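Local coordinates for arginase (RocF) (Helicobacter pylori, PDB 4G3H), which probably hydrolyses L-arginine to L-ornithine and urea with the help of two manganese ions in each subunit, at residues K109-H122 with C178-E191. Residues are numbered along the deposited sequence; the frame is centred on the assembly and turned at random.
Sequences KIGILYLDAHADIH and CLVYFGVRSTEQSE. With MN (manganese (II) ion), chain E; MN (manganese (II) ion), chain F.
Glu191 OE2 takes two backbone N-H groups at once, from Ile121 (2.7 Å from N to OE2) and from His122 (2.9 Å), on the anti side and both somewhat out of the carboxylate plane. The N-H groups belong to the metal-binding loop of the arginase fold, which springs from the C-terminal end of strand 110-115, parallel to strand 179-182 in the central sheet. The other oxygen, OE1, accepts from the N of Glu188, the N-cap of helix 189-198, and from a water that also links Ala119 N to Ser186 O. A glutamate suits this buried spot because its extended chain carries two acceptors to the loop. The ladder alternates from Ile112 N to Cys178 O through to Asp116 N and Phe182 O, 3.1 Å apart and nearly straight at 165°. Beyond it, Ala117 O accepts from the N atoms of both Arg185 and Ser186, while the Ala117 methyl, small enough to sit there, lies over one face of the Arg185 guanidinium, which also hydrogen-bonds Glu250 O and Gly183 O.

Leu113, Val180, Leu115 and Phe182 share one sheet face, with Leu113 CD2 at the phenylalanine edge; such bulky apolar groups suit a buried face on which helix 212-223 packs. On the other face the Tyr114 and Tyr181 side chains run side by side, ring planes 80° apart, with Tyr114 CD2 3.5 Å from Tyr181 CE1. Tyr181 OH donates to Ala119 O, at a distance too short to be trusted exactly.

Asp116 OD1 and His118 ND1 bind one manganese, Asp116 OD2 and Asp120 OD2 the other; Asp234 joins both, Asp236 the first. Glu250 OE2 hydrogen-bonds His118 NE2. A chi1 of -152°, CG roughly opposite the backbone N, carries the Tyr114 ring so that its hydroxyl meets the anti lone pair of Asp120 OD2.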
loop_
_atom_site.group_PDB
_atom_site.type_symbol
_atom_site.label_atom_id
_atom_site.label_comp_id
_atom_site.label_asym_id
_atom_site.label_seq_id
_atom_site.Cartn_x
_atom_site.Cartn_y
_atom_site.Cartn_z
ATOM N N LYS A 109 16.662 7.424 -3.776
ATOM C CA LYS A 109 15.558 7.870 -4.618
ATOM C C LYS A 109 14.589 6.686 -4.618
ATOM O O LYS A 109 14.965 5.564 -4.966
ATOM C CB LYS A 109 16.042 8.172 -6.040
ATOM C CG LYS A 109 14.945 8.706 -6.952
ATOM C CD LYS A 109 15.487 9.100 -8.318
ATOM C CE LYS A 109 14.372 9.555 -9.259
ATOM N NZ LYS A 109 13.661 10.774 -8.781
ATOM N N ILE A 110 13.346 6.940 -4.224
ATOM C CA ILE A 110 12.351 5.881 -4.120
ATOM C C ILE A 110 11.259 5.889 -5.176
ATOM O O ILE A 110 10.676 6.929 -5.480
ATOM C CB ILE A 110 11.673 5.927 -2.729
ATOM C CG1 ILE A 110 12.737 5.806 -1.638
ATOM C CG2 ILE A 110 10.644 4.810 -2.596
ATOM C CD1 ILE A 110 12.230 6.133 -0.247
ATOM N N GLY A 111 10.990 4.711 -5.729
ATOM C CA GLY A 111 9.944 4.575 -6.723
ATOM C C GLY A 111 8.771 3.884 -6.056
ATOM O O GLY A 111 8.967 3.101 -5.121
ATOM N N ILE A 112 7.557 4.159 -6.528
ATOM C CA ILE A 112 6.358 3.558 -5.952
ATOM C C ILE A 112 5.476 2.866 -6.992
ATOM O O ILE A 112 5.096 3.465 -7.987
ATOM C CB ILE A 112 5.488 4.626 -5.245
ATOM C CG1 ILE A 112 6.314 5.376 -4.203
ATOM C CG2 ILE A 112 4.292 3.965 -4.572
ATOM C CD1 ILE A 112 5.587 6.560 -3.598
ATOM N N LEU A 113 5.163 1.598 -6.758
ATOM C CA LEU A 113 4.283 0.849 -7.651
ATOM C C LEU A 113 3.005 0.815 -6.839
ATOM O O LEU A 113 2.962 0.202 -5.770
ATOM C CB LEU A 113 4.815 -0.567 -7.892
ATOM C CG LEU A 113 6.154 -0.638 -8.638
ATOM C CD1 LEU A 113 6.678 -2.066 -8.656
ATOM C CD2 LEU A 113 5.980 -0.103 -10.060
ATOM N N TYR A 114 1.977 1.496 -7.339
ATOM C CA TYR A 114 0.704 1.604 -6.632
ATOM C C TYR A 114 -0.433 0.953 -7.419
ATOM O O TYR A 114 -0.922 1.526 -8.392
ATOM C CB TYR A 114 0.394 3.095 -6.412
ATOM C CG TYR A 114 -0.460 3.419 -5.206
ATOM C CD1 TYR A 114 0.099 3.469 -3.929
ATOM C CD2 TYR A 114 -1.815 3.709 -5.343
ATOM C CE1 TYR A 114 -0.660 3.805 -2.821
ATOM C CE2 TYR A 114 -2.596 4.048 -4.227
ATOM C CZ TYR A 114 -2.004 4.096 -2.969
ATOM O OH TYR A 114 -2.739 4.448 -1.860
ATOM N N LEU A 115 -0.851 -0.237 -6.998
ATOM C CA LEU A 115 -1.930 -0.960 -7.669
ATOM C C LEU A 115 -3.199 -0.660 -6.900
ATOM O O LEU A 115 -3.344 -1.073 -5.748
ATOM C CB LEU A 115 -1.637 -2.462 -7.676
ATOM C CG LEU A 115 -0.482 -2.878 -8.595
ATOM C CD1 LEU A 115 0.831 -2.317 -8.058
ATOM C CD2 LEU A 115 -0.421 -4.409 -8.679
ATOM N N ASP A 116 -4.131 0.035 -7.547
ATOM C CA ASP A 116 -5.330 0.472 -6.846
ATOM C C ASP A 116 -6.391 0.962 -7.832
ATOM O O ASP A 116 -6.072 1.383 -8.946
ATOM C CB ASP A 116 -4.910 1.632 -5.936
ATOM C CG ASP A 116 -5.896 1.933 -4.837
ATOM O OD1 ASP A 116 -7.119 1.951 -5.072
ATOM O OD2 ASP A 116 -5.426 2.187 -3.719
ATOM N N ALA A 117 -7.652 0.905 -7.420
ATOM C CA ALA A 117 -8.732 1.392 -8.261
ATOM C C ALA A 117 -8.782 2.907 -8.073
ATOM O O ALA A 117 -9.364 3.621 -8.891
ATOM C CB ALA A 117 -10.062 0.768 -7.836
ATOM N N HIS A 118 -8.156 3.384 -6.993
ATOM C CA HIS A 118 -8.136 4.812 -6.658
ATOM C C HIS A 118 -6.741 5.438 -6.648
ATOM O O HIS A 118 -5.738 4.746 -6.497
ATOM C CB HIS A 118 -8.776 5.038 -5.280
ATOM C CG HIS A 118 -10.058 4.294 -5.077
ATOM N ND1 HIS A 118 -10.105 3.034 -4.523
ATOM C CD2 HIS A 118 -11.335 4.613 -5.394
ATOM C CE1 HIS A 118 -11.355 2.607 -4.508
ATOM N NE2 HIS A 118 -12.121 3.546 -5.033
ATOM N N ALA A 119 -6.693 6.758 -6.788
ATOM C CA ALA A 119 -5.437 7.499 -6.784
ATOM C C ALA A 119 -5.015 7.836 -5.350
ATOM O O ALA A 119 -3.835 8.055 -5.073
ATOM C CB ALA A 119 -5.586 8.783 -7.604
ATOM N N ASP A 120 -5.990 7.881 -4.444
ATOM C CA ASP A 120 -5.728 8.183 -3.034
ATOM C C ASP A 120 -4.937 9.472 -2.812
ATOM O O ASP A 120 -4.097 9.546 -1.910
ATOM C CB ASP A 120 -4.978 7.024 -2.359
ATOM C CG ASP A 120 -5.824 5.762 -2.232
ATOM O OD1 ASP A 120 -7.058 5.846 -2.369
ATOM O OD2 ASP A 120 -5.249 4.682 -1.974
ATOM N N ILE A 121 -5.206 10.488 -3.622
ATOM C CA ILE A 121 -4.505 11.754 -3.484
ATOM C C ILE A 121 -5.294 12.726 -2.612
ATOM O O ILE A 121 -4.723 13.447 -1.796
ATOM C CB ILE A 121 -4.249 12.393 -4.866
ATOM C CG1 ILE A 121 -3.221 11.554 -5.634
ATOM C CG2 ILE A 121 -3.763 13.825 -4.702
ATOM C CD1 ILE A 121 -2.982 12.004 -7.065
ATOM N N HIS A 122 -6.610 12.734 -2.781
ATOM C CA HIS A 122 -7.469 13.620 -2.014
ATOM C C HIS A 122 -8.645 12.853 -1.432
ATOM O O HIS A 122 -9.275 12.040 -2.113
ATOM C CB HIS A 122 -7.990 14.754 -2.905
ATOM C CG HIS A 122 -6.939 15.742 -3.310
ATOM N ND1 HIS A 122 -6.996 16.442 -4.495
ATOM C CD2 HIS A 122 -5.811 16.153 -2.683
ATOM C CE1 HIS A 122 -5.946 17.239 -4.584
ATOM N NE2 HIS A 122 -5.211 17.084 -3.497
ATOM N N CYS A 178 7.927 9.191 -10.451
ATOM C CA CYS A 178 8.364 7.861 -10.046
ATOM C C CYS A 178 7.280 7.108 -9.264
ATOM O O CYS A 178 7.534 6.072 -8.640
ATOM C CB CYS A 178 9.658 7.974 -9.242
ATOM S SG CYS A 178 11.024 8.622 -10.260
ATOM N N LEU A 179 6.068 7.653 -9.301
ATOM C CA LEU A 179 4.908 7.042 -8.672
ATOM C C LEU A 179 4.185 6.479 -9.881
ATOM O O LEU A 179 3.860 7.221 -10.807
ATOM C CB LEU A 179 4.040 8.100 -7.976
ATOM C CG LEU A 179 2.547 7.789 -7.764
ATOM C CD1 LEU A 179 2.361 6.544 -6.905
ATOM C CD2 LEU A 179 1.874 8.987 -7.104
ATOM N N VAL A 180 3.961 5.169 -9.896
ATOM C CA VAL A 180 3.292 4.552 -11.031
ATOM C C VAL A 180 1.969 3.913 -10.627
ATOM O O VAL A 180 1.930 2.955 -9.848
ATOM C CB VAL A 180 4.197 3.486 -11.693
ATOM C CG1 VAL A 180 3.541 2.962 -12.969
ATOM C CG2 VAL A 180 5.568 4.083 -12.001
ATOM N N TYR A 181 0.884 4.455 -11.166
ATOM C CA TYR A 181 -0.455 3.960 -10.872
ATOM C C TYR A 181 -0.863 2.830 -11.809
ATOM O O TYR A 181 -0.628 2.898 -13.012
ATOM C CB TYR A 181 -1.477 5.088 -11.010
ATOM C CG TYR A 181 -1.556 6.051 -9.850
ATOM C CD1 TYR A 181 -1.820 5.595 -8.552
ATOM C CD2 TYR A 181 -1.469 7.432 -10.063
ATOM C CE1 TYR A 181 -2.007 6.491 -7.497
ATOM C CE2 TYR A 181 -1.653 8.332 -9.025
ATOM C CZ TYR A 181 -1.928 7.860 -7.742
ATOM O OH TYR A 181 -2.163 8.761 -6.723
ATOM N N PHE A 182 -1.495 1.803 -11.254
ATOM C CA PHE A 182 -1.962 0.666 -12.042
ATOM C C PHE A 182 -3.433 0.406 -11.741
ATOM O O PHE A 182 -3.797 0.176 -10.588
ATOM C CB PHE A 182 -1.156 -0.593 -11.699
ATOM C CG PHE A 182 0.303 -0.507 -12.064
ATOM C CD1 PHE A 182 0.738 -0.869 -13.338
ATOM C CD2 PHE A 182 1.243 -0.064 -11.133
ATOM C CE1 PHE A 182 2.090 -0.794 -13.680
ATOM C CE2 PHE A 182 2.595 0.015 -11.466
ATOM C CZ PHE A 182 3.019 -0.352 -12.744
ATOM N N GLY A 183 -4.269 0.453 -12.776
ATOM C CA GLY A 183 -5.691 0.188 -12.613
ATOM C C GLY A 183 -6.566 1.287 -12.030
ATOM O O GLY A 183 -7.749 1.059 -11.761
ATOM N N VAL A 184 -6.009 2.478 -11.834
ATOM C CA VAL A 184 -6.778 3.590 -11.272
ATOM C C VAL A 184 -7.965 3.933 -12.171
ATOM O O VAL A 184 -7.803 4.161 -13.369
ATOM C CB VAL A 184 -5.890 4.840 -11.089
ATOM C CG1 VAL A 184 -6.725 6.014 -10.607
ATOM C CG2 VAL A 184 -4.778 4.539 -10.095
ATOM N N ARG A 185 -9.160 3.980 -11.590
ATOM C CA ARG A 185 -10.352 4.260 -12.376
ATOM C C ARG A 185 -11.448 5.018 -11.639
ATOM O O ARG A 185 -12.493 5.302 -12.214
ATOM C CB ARG A 185 -10.922 2.945 -12.904
ATOM C CG ARG A 185 -11.081 1.877 -11.827
ATOM C CD ARG A 185 -11.623 0.601 -12.419
ATOM N NE ARG A 185 -11.984 -0.398 -11.417
ATOM C CZ ARG A 185 -11.122 -1.154 -10.741
ATOM N NH1 ARG A 185 -11.580 -2.033 -9.862
ATOM N NH2 ARG A 185 -9.812 -1.039 -10.938
ATOM N N SER A 186 -11.220 5.336 -10.372
ATOM C CA SER A 186 -12.214 6.056 -9.589
ATOM C C SER A 186 -11.510 7.193 -8.871
ATOM O O SER A 186 -10.815 6.973 -7.882
ATOM C CB SER A 186 -12.872 5.108 -8.583
ATOM O OG SER A 186 -13.878 5.763 -7.835
ATOM N N THR A 187 -11.698 8.411 -9.370
ATOM C CA THR A 187 -11.039 9.579 -8.798
ATOM C C THR A 187 -11.895 10.848 -8.796
ATOM O O THR A 187 -12.971 10.896 -9.397
ATOM C CB THR A 187 -9.768 9.901 -9.595
ATOM O OG1 THR A 187 -10.131 10.176 -10.955
ATOM C CG2 THR A 187 -8.803 8.725 -9.572
ATOM N N GLU A 188 -11.397 11.876 -8.113
ATOM C CA GLU A 188 -12.063 13.175 -8.055
ATOM C C GLU A 188 -11.326 14.059 -9.060
ATOM O O GLU A 188 -10.133 13.862 -9.300
ATOM C CB GLU A 188 -11.932 13.799 -6.663
ATOM C CG GLU A 188 -12.521 12.973 -5.541
ATOM C CD GLU A 188 -13.994 12.701 -5.741
ATOM O OE1 GLU A 188 -14.766 13.673 -5.899
ATOM O OE2 GLU A 188 -14.380 11.513 -5.741
ATOM N N GLN A 189 -12.025 15.027 -9.648
ATOM C CA GLN A 189 -11.393 15.923 -10.615
ATOM C C GLN A 189 -10.160 16.574 -10.001
ATOM O O GLN A 189 -9.161 16.803 -10.684
ATOM C CB GLN A 189 -12.372 17.013 -11.067
ATOM C CG GLN A 189 -11.778 17.995 -12.076
ATOM C CD GLN A 189 -11.221 17.298 -13.308
ATOM O OE1 GLN A 189 -11.933 16.561 -13.992
ATOM N NE2 GLN A 189 -9.943 17.529 -13.594
ATOM N N SER A 190 -10.233 16.870 -8.708
ATOM C CA SER A 190 -9.107 17.494 -8.023
ATOM C C SER A 190 -7.898 16.562 -8.065
ATOM O O SER A 190 -6.758 17.022 -8.164
ATOM C CB SER A 190 -9.472 17.815 -6.568
ATOM O OG SER A 190 -9.754 16.635 -5.831
ATOM N N GLU A 191 -8.149 15.256 -7.982
ATOM C CA GLU A 191 -7.070 14.277 -8.032
ATOM C C GLU A 191 -6.537 14.190 -9.460
ATOM O O GLU A 191 -5.325 14.087 -9.683
ATOM C CB GLU A 191 -7.562 12.895 -7.576
ATOM C CG GLU A 191 -7.969 12.820 -6.112
ATOM C CD GLU A 191 -8.336 11.403 -5.690
ATOM O OE1 GLU A 191 -9.291 10.837 -6.264
ATOM O OE2 GLU A 191 -7.666 10.858 -4.791
HETATM MN MN MN E . -6.267 2.643 -1.889
HETATM MN MN MN F . -8.584 1.679 -3.395
HETATM O O HOH W 1 -9.052 8.236 -5.992
#